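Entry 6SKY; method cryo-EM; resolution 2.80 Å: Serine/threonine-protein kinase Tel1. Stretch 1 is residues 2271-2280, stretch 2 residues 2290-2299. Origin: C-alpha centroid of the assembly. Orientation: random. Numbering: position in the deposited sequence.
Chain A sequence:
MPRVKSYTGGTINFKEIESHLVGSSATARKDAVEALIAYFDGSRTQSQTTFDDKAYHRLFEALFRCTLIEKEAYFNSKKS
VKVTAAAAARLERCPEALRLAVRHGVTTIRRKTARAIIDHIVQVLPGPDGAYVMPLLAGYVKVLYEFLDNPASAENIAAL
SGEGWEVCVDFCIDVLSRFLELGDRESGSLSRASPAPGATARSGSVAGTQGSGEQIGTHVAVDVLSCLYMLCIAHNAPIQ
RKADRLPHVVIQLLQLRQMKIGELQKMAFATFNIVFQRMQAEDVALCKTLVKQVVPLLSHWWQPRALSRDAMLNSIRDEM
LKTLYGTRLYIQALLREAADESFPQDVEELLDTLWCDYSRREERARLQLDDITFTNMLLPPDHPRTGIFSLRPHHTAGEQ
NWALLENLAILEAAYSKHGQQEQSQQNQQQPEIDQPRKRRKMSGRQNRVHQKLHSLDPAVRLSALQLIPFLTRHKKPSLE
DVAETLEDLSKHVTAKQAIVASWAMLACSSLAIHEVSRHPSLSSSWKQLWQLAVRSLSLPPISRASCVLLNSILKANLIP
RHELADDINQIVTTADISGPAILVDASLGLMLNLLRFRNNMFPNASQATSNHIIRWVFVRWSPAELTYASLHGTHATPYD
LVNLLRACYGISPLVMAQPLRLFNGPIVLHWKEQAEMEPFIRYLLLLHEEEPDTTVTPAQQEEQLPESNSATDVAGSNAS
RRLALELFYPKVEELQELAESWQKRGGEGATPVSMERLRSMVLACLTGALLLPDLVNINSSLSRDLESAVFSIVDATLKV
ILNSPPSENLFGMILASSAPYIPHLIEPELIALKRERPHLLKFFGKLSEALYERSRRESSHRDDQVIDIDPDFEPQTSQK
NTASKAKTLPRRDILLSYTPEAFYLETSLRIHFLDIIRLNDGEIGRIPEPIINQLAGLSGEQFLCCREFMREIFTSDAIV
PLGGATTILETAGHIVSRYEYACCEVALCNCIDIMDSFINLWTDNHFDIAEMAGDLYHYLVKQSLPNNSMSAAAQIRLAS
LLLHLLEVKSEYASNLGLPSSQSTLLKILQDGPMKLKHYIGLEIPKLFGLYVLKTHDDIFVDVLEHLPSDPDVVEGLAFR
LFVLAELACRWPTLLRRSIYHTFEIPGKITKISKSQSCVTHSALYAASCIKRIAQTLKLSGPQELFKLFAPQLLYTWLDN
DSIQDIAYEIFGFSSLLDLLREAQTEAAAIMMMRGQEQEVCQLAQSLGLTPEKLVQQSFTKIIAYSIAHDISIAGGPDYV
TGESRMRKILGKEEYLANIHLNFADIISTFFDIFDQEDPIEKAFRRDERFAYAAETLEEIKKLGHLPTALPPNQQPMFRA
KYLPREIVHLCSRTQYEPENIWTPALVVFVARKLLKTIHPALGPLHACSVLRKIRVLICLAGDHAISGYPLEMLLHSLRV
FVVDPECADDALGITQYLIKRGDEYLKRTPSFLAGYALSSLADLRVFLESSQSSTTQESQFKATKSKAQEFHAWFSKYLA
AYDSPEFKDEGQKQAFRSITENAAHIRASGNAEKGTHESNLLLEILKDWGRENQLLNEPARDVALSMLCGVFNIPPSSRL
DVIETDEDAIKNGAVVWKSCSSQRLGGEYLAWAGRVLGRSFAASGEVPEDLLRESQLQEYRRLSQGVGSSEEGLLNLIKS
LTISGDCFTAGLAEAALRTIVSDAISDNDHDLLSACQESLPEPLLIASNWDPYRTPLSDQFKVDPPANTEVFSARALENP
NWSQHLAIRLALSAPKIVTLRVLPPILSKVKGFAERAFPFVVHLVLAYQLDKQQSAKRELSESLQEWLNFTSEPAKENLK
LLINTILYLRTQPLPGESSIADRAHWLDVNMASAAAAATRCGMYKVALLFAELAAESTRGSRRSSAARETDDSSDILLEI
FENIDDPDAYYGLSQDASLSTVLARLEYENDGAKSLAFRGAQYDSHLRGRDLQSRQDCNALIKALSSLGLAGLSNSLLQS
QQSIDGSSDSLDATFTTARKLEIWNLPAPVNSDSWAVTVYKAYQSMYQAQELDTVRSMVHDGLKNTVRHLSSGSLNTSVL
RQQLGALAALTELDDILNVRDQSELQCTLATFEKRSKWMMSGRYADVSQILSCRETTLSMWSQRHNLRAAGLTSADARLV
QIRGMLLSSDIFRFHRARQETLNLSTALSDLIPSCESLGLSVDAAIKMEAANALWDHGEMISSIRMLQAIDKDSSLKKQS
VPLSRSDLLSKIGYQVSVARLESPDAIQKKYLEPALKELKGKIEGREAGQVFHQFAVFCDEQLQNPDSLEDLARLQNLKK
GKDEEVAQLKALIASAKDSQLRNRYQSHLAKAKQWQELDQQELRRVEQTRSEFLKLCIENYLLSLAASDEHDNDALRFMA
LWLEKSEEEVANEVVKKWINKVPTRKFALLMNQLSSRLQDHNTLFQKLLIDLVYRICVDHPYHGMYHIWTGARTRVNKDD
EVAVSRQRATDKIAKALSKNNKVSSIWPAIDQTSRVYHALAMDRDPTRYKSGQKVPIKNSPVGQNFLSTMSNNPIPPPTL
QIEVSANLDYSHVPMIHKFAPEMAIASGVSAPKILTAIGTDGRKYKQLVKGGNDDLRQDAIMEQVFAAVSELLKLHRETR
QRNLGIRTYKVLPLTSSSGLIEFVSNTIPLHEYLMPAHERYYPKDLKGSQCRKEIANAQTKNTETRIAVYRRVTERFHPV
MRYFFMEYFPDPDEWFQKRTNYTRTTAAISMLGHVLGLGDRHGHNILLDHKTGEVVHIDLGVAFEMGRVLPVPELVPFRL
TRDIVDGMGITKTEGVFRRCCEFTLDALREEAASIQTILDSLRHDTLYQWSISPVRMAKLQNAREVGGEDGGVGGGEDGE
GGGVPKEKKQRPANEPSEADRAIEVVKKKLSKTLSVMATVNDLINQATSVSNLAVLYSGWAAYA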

# COMPACT_ATOMS: atom_id res chain seq x y z
N TYR A 2271 20.63 -10.74 -20.81
CA TYR A 2271 20.66 -11.29 -19.46
C TYR A 2271 20.41 -12.78 -19.40
O TYR A 2271 20.98 -13.45 -18.55
CB TYR A 2271 19.64 -10.57 -18.59
CG TYR A 2271 19.89 -9.10 -18.49
CD1 TYR A 2271 21.08 -8.62 -18.00
CD2 TYR A 2271 18.94 -8.19 -18.90
CE1 TYR A 2271 21.33 -7.28 -17.92
CE2 TYR A 2271 19.17 -6.85 -18.83
CZ TYR A 2271 20.37 -6.41 -18.34
OH TYR A 2271 20.61 -5.07 -18.25
N LEU A 2272 19.57 -13.32 -20.27
CA LEU A 2272 19.20 -14.72 -20.12
C LEU A 2272 20.12 -15.65 -20.90
O LEU A 2272 20.55 -16.68 -20.38
CB LEU A 2272 17.75 -14.92 -20.55
CG LEU A 2272 16.74 -14.16 -19.70
CD1 LEU A 2272 15.36 -14.46 -20.16
CD2 LEU A 2272 16.88 -14.50 -18.25
N GLU A 2273 20.44 -15.31 -22.13
CA GLU A 2273 21.36 -16.15 -22.90
C GLU A 2273 22.79 -16.01 -22.38
O GLU A 2273 23.51 -17.01 -22.34
CB GLU A 2273 21.27 -15.81 -24.38
CG GLU A 2273 19.95 -16.17 -24.98
CD GLU A 2273 19.81 -15.68 -26.40
OE1 GLU A 2273 20.79 -15.11 -26.93
OE2 GLU A 2273 18.72 -15.86 -26.99
N PRO A 2274 23.24 -14.82 -21.98
CA PRO A 2274 24.49 -14.76 -21.22
C PRO A 2274 24.49 -15.62 -19.98
O PRO A 2274 25.53 -16.18 -19.65
CB PRO A 2274 24.61 -13.27 -20.89
CG PRO A 2274 24.01 -12.63 -22.03
CD PRO A 2274 22.85 -13.47 -22.44
N ALA A 2275 23.37 -15.75 -19.28
CA ALA A 2275 23.35 -16.58 -18.08
C ALA A 2275 23.51 -18.05 -18.44
O ALA A 2275 24.31 -18.77 -17.82
CB ALA A 2275 22.06 -16.35 -17.30
N LEU A 2276 22.76 -18.52 -19.44
CA LEU A 2276 22.94 -19.91 -19.86
C LEU A 2276 24.35 -20.16 -20.36
O LEU A 2276 24.87 -21.26 -20.19
CB LEU A 2276 21.93 -20.28 -20.95
CG LEU A 2276 20.60 -20.85 -20.48
CD1 LEU A 2276 19.67 -19.76 -20.04
CD2 LEU A 2276 19.97 -21.65 -21.59
N LYS A 2277 24.98 -19.16 -20.97
CA LYS A 2277 26.36 -19.33 -21.40
C LYS A 2277 27.33 -19.33 -20.23
O LYS A 2277 28.36 -19.99 -20.28
CB LYS A 2277 26.71 -18.25 -22.41
CG LYS A 2277 28.06 -18.40 -23.04
CD LYS A 2277 28.24 -17.42 -24.19
CE LYS A 2277 29.59 -17.62 -24.86
NZ LYS A 2277 29.82 -16.63 -25.95
N GLU A 2278 27.01 -18.58 -19.17
CA GLU A 2278 27.85 -18.59 -17.98
C GLU A 2278 27.78 -19.91 -17.24
O GLU A 2278 28.70 -20.25 -16.51
CB GLU A 2278 27.45 -17.47 -17.02
CG GLU A 2278 27.77 -16.09 -17.52
CD GLU A 2278 29.23 -15.90 -17.82
OE1 GLU A 2278 30.06 -16.28 -16.98
OE2 GLU A 2278 29.54 -15.38 -18.91
N LEU A 2279 26.68 -20.64 -17.39
CA LEU A 2279 26.61 -21.96 -16.75
C LEU A 2279 27.77 -22.85 -17.18
O LEU A 2279 28.25 -23.66 -16.39
CB LEU A 2279 25.28 -22.63 -17.06
CG LEU A 2279 24.14 -22.19 -16.16
CD1 LEU A 2279 22.94 -23.04 -16.42
CD2 LEU A 2279 24.56 -22.30 -14.73
N LYS A 2280 28.22 -22.73 -18.43
CA LYS A 2280 29.37 -23.46 -18.96
C LYS A 2280 29.13 -24.97 -18.93
O LYS A 2280 29.84 -25.73 -18.27
CB LYS A 2280 30.65 -23.09 -18.21
CG LYS A 2280 31.26 -21.79 -18.66
CD LYS A 2280 32.27 -21.29 -17.66
CE LYS A 2280 32.84 -19.95 -18.09
NZ LYS A 2280 33.95 -19.53 -17.19
N GLN A 2290 17.83 -22.70 -11.32
CA GLN A 2290 17.29 -21.35 -11.31
C GLN A 2290 17.39 -20.71 -12.69
O GLN A 2290 16.44 -20.08 -13.16
CB GLN A 2290 18.02 -20.51 -10.26
CG GLN A 2290 17.57 -19.07 -10.17
CD GLN A 2290 16.15 -18.93 -9.66
OE1 GLN A 2290 15.19 -19.09 -10.40
NE2 GLN A 2290 16.02 -18.60 -8.38
N VAL A 2291 18.53 -20.88 -13.36
CA VAL A 2291 18.69 -20.28 -14.69
C VAL A 2291 17.67 -20.86 -15.68
O VAL A 2291 17.04 -20.13 -16.45
CB VAL A 2291 20.13 -20.48 -15.19
CG1 VAL A 2291 20.28 -19.95 -16.57
CG2 VAL A 2291 21.08 -19.78 -14.27
N PHE A 2292 17.50 -22.18 -15.66
CA PHE A 2292 16.61 -22.83 -16.62
C PHE A 2292 15.16 -22.50 -16.35
O PHE A 2292 14.39 -22.29 -17.28
CB PHE A 2292 16.82 -24.34 -16.59
CG PHE A 2292 18.12 -24.79 -17.14
CD1 PHE A 2292 18.64 -24.20 -18.26
CD2 PHE A 2292 18.83 -25.80 -16.54
CE1 PHE A 2292 19.84 -24.62 -18.76
CE2 PHE A 2292 20.02 -26.22 -17.04
CZ PHE A 2292 20.52 -25.62 -18.15
N HIS A 2293 14.76 -22.45 -15.08
CA HIS A 2293 13.39 -22.05 -14.78
C HIS A 2293 13.14 -20.61 -15.18
O HIS A 2293 12.07 -20.29 -15.71
CB HIS A 2293 13.11 -22.25 -13.30
CG HIS A 2293 11.71 -21.89 -12.91
ND1 HIS A 2293 10.63 -22.69 -13.21
CD2 HIS A 2293 11.23 -20.82 -12.26
CE1 HIS A 2293 9.53 -22.12 -12.74
NE2 HIS A 2293 9.87 -20.98 -12.17
N GLN A 2294 14.10 -19.72 -14.92
CA GLN A 2294 14.00 -18.34 -15.37
C GLN A 2294 13.72 -18.27 -16.86
O GLN A 2294 12.78 -17.59 -17.30
CB GLN A 2294 15.31 -17.63 -15.04
CG GLN A 2294 15.24 -16.14 -15.06
CD GLN A 2294 14.41 -15.62 -13.95
OE1 GLN A 2294 14.65 -15.94 -12.78
NE2 GLN A 2294 13.40 -14.83 -14.28
N PHE A 2295 14.53 -18.96 -17.65
CA PHE A 2295 14.40 -18.86 -19.10
C PHE A 2295 13.10 -19.48 -19.58
O PHE A 2295 12.45 -18.95 -20.49
CB PHE A 2295 15.60 -19.51 -19.77
CG PHE A 2295 15.84 -19.02 -21.14
CD1 PHE A 2295 15.21 -17.89 -21.61
CD2 PHE A 2295 16.69 -19.69 -21.98
CE1 PHE A 2295 15.44 -17.45 -22.88
CE2 PHE A 2295 16.91 -19.24 -23.24
CZ PHE A 2295 16.29 -18.12 -23.70
N ALA A 2296 12.69 -20.61 -19.00
CA ALA A 2296 11.45 -21.25 -19.41
C ALA A 2296 10.24 -20.38 -19.11
O ALA A 2296 9.34 -20.25 -19.94
CB ALA A 2296 11.31 -22.60 -18.74
N VAL A 2297 10.20 -19.78 -17.92
CA VAL A 2297 9.08 -18.91 -17.57
C VAL A 2297 9.06 -17.67 -18.46
O VAL A 2297 7.99 -17.21 -18.87
CB VAL A 2297 9.15 -18.55 -16.08
CG1 VAL A 2297 8.16 -17.48 -15.76
CG2 VAL A 2297 8.86 -19.77 -15.27
N PHE A 2298 10.23 -17.13 -18.80
CA PHE A 2298 10.28 -16.01 -19.74
C PHE A 2298 9.68 -16.39 -21.09
O PHE A 2298 8.81 -15.68 -21.61
CB PHE A 2298 11.72 -15.54 -19.91
CG PHE A 2298 11.89 -14.49 -20.96
CD1 PHE A 2298 11.64 -13.17 -20.68
CD2 PHE A 2298 12.33 -14.83 -22.22
CE1 PHE A 2298 11.81 -12.22 -21.64
CE2 PHE A 2298 12.48 -13.88 -23.18
CZ PHE A 2298 12.23 -12.58 -22.89
N CYS A 2299 10.15 -17.49 -21.69
CA CYS A 2299 9.64 -17.88 -23.00
C CYS A 2299 8.15 -18.18 -22.95
O CYS A 2299 7.40 -17.84 -23.88
CB CYS A 2299 10.40 -19.08 -23.52
SG CYS A 2299 12.09 -18.76 -23.99

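Two helices of the Tel1 chain lie side by side and run nearly antiparallel, with 153° between their N-to-C directions and axes 10.0 Å apart at closest approach. Within each, the backbone amides are spent on carbonyls one turn back, as in the bond from Phe2295 N to Val2291 O (3.0 Å). Pro2274 has no amide hydrogen to give, and the first helix is kinked there; its ring lies out of reach of the partner helix. No hydrogen bond crosses between the stretches, so the contact, which buries 487 Å², rests on apolar packing.

Leu2272 loses the most surface. Its CA to CB bond points toward the second helix, and its branched end packs against side chains about one turn apart: CD1 lies 3.7 Å from Phe2295 CD1 and 3.6 Å from Phe2298 CG. The same methyl sits over one face of the Phe2298 ring, 3.9 Å from CD1 to the ring centroid, a CH-pi contact in which a weakly polarized C-H meets the aromatic pi cloud. The other methyl, CD2, rests 3.9 Å from Gln2294 CG, using the aliphatic part of a polar side chain.

Phe2295 offers a broad apolar surface to successive turns of the first helix. Besides Leu2272, it receives Leu2276, whose CD1 is 3.6 Å from Phe2295 CD2. Leu2276 leaves its backbone sideways, yet its end comes nearer the partner.

Val2291, one turn before Phe2295, is compact and beta-branched; its CA to CB bond points toward the first helix, so its short branches reach the partner directly. Leu2276 CA and Val2291 CA are 6.7 Å apart, and Leu2272 CA and Phe2295 CA 6.4 Å. Val2291 CG1 meets Leu2276 CD1 at 3.5 Å and the small Ala2275 CB at 4.1 Å. Leu2279 extends the apolar seam, its CD1 lying 4.0 Å from Val2291 CB and 3.9 Å from Phe2292 CZ.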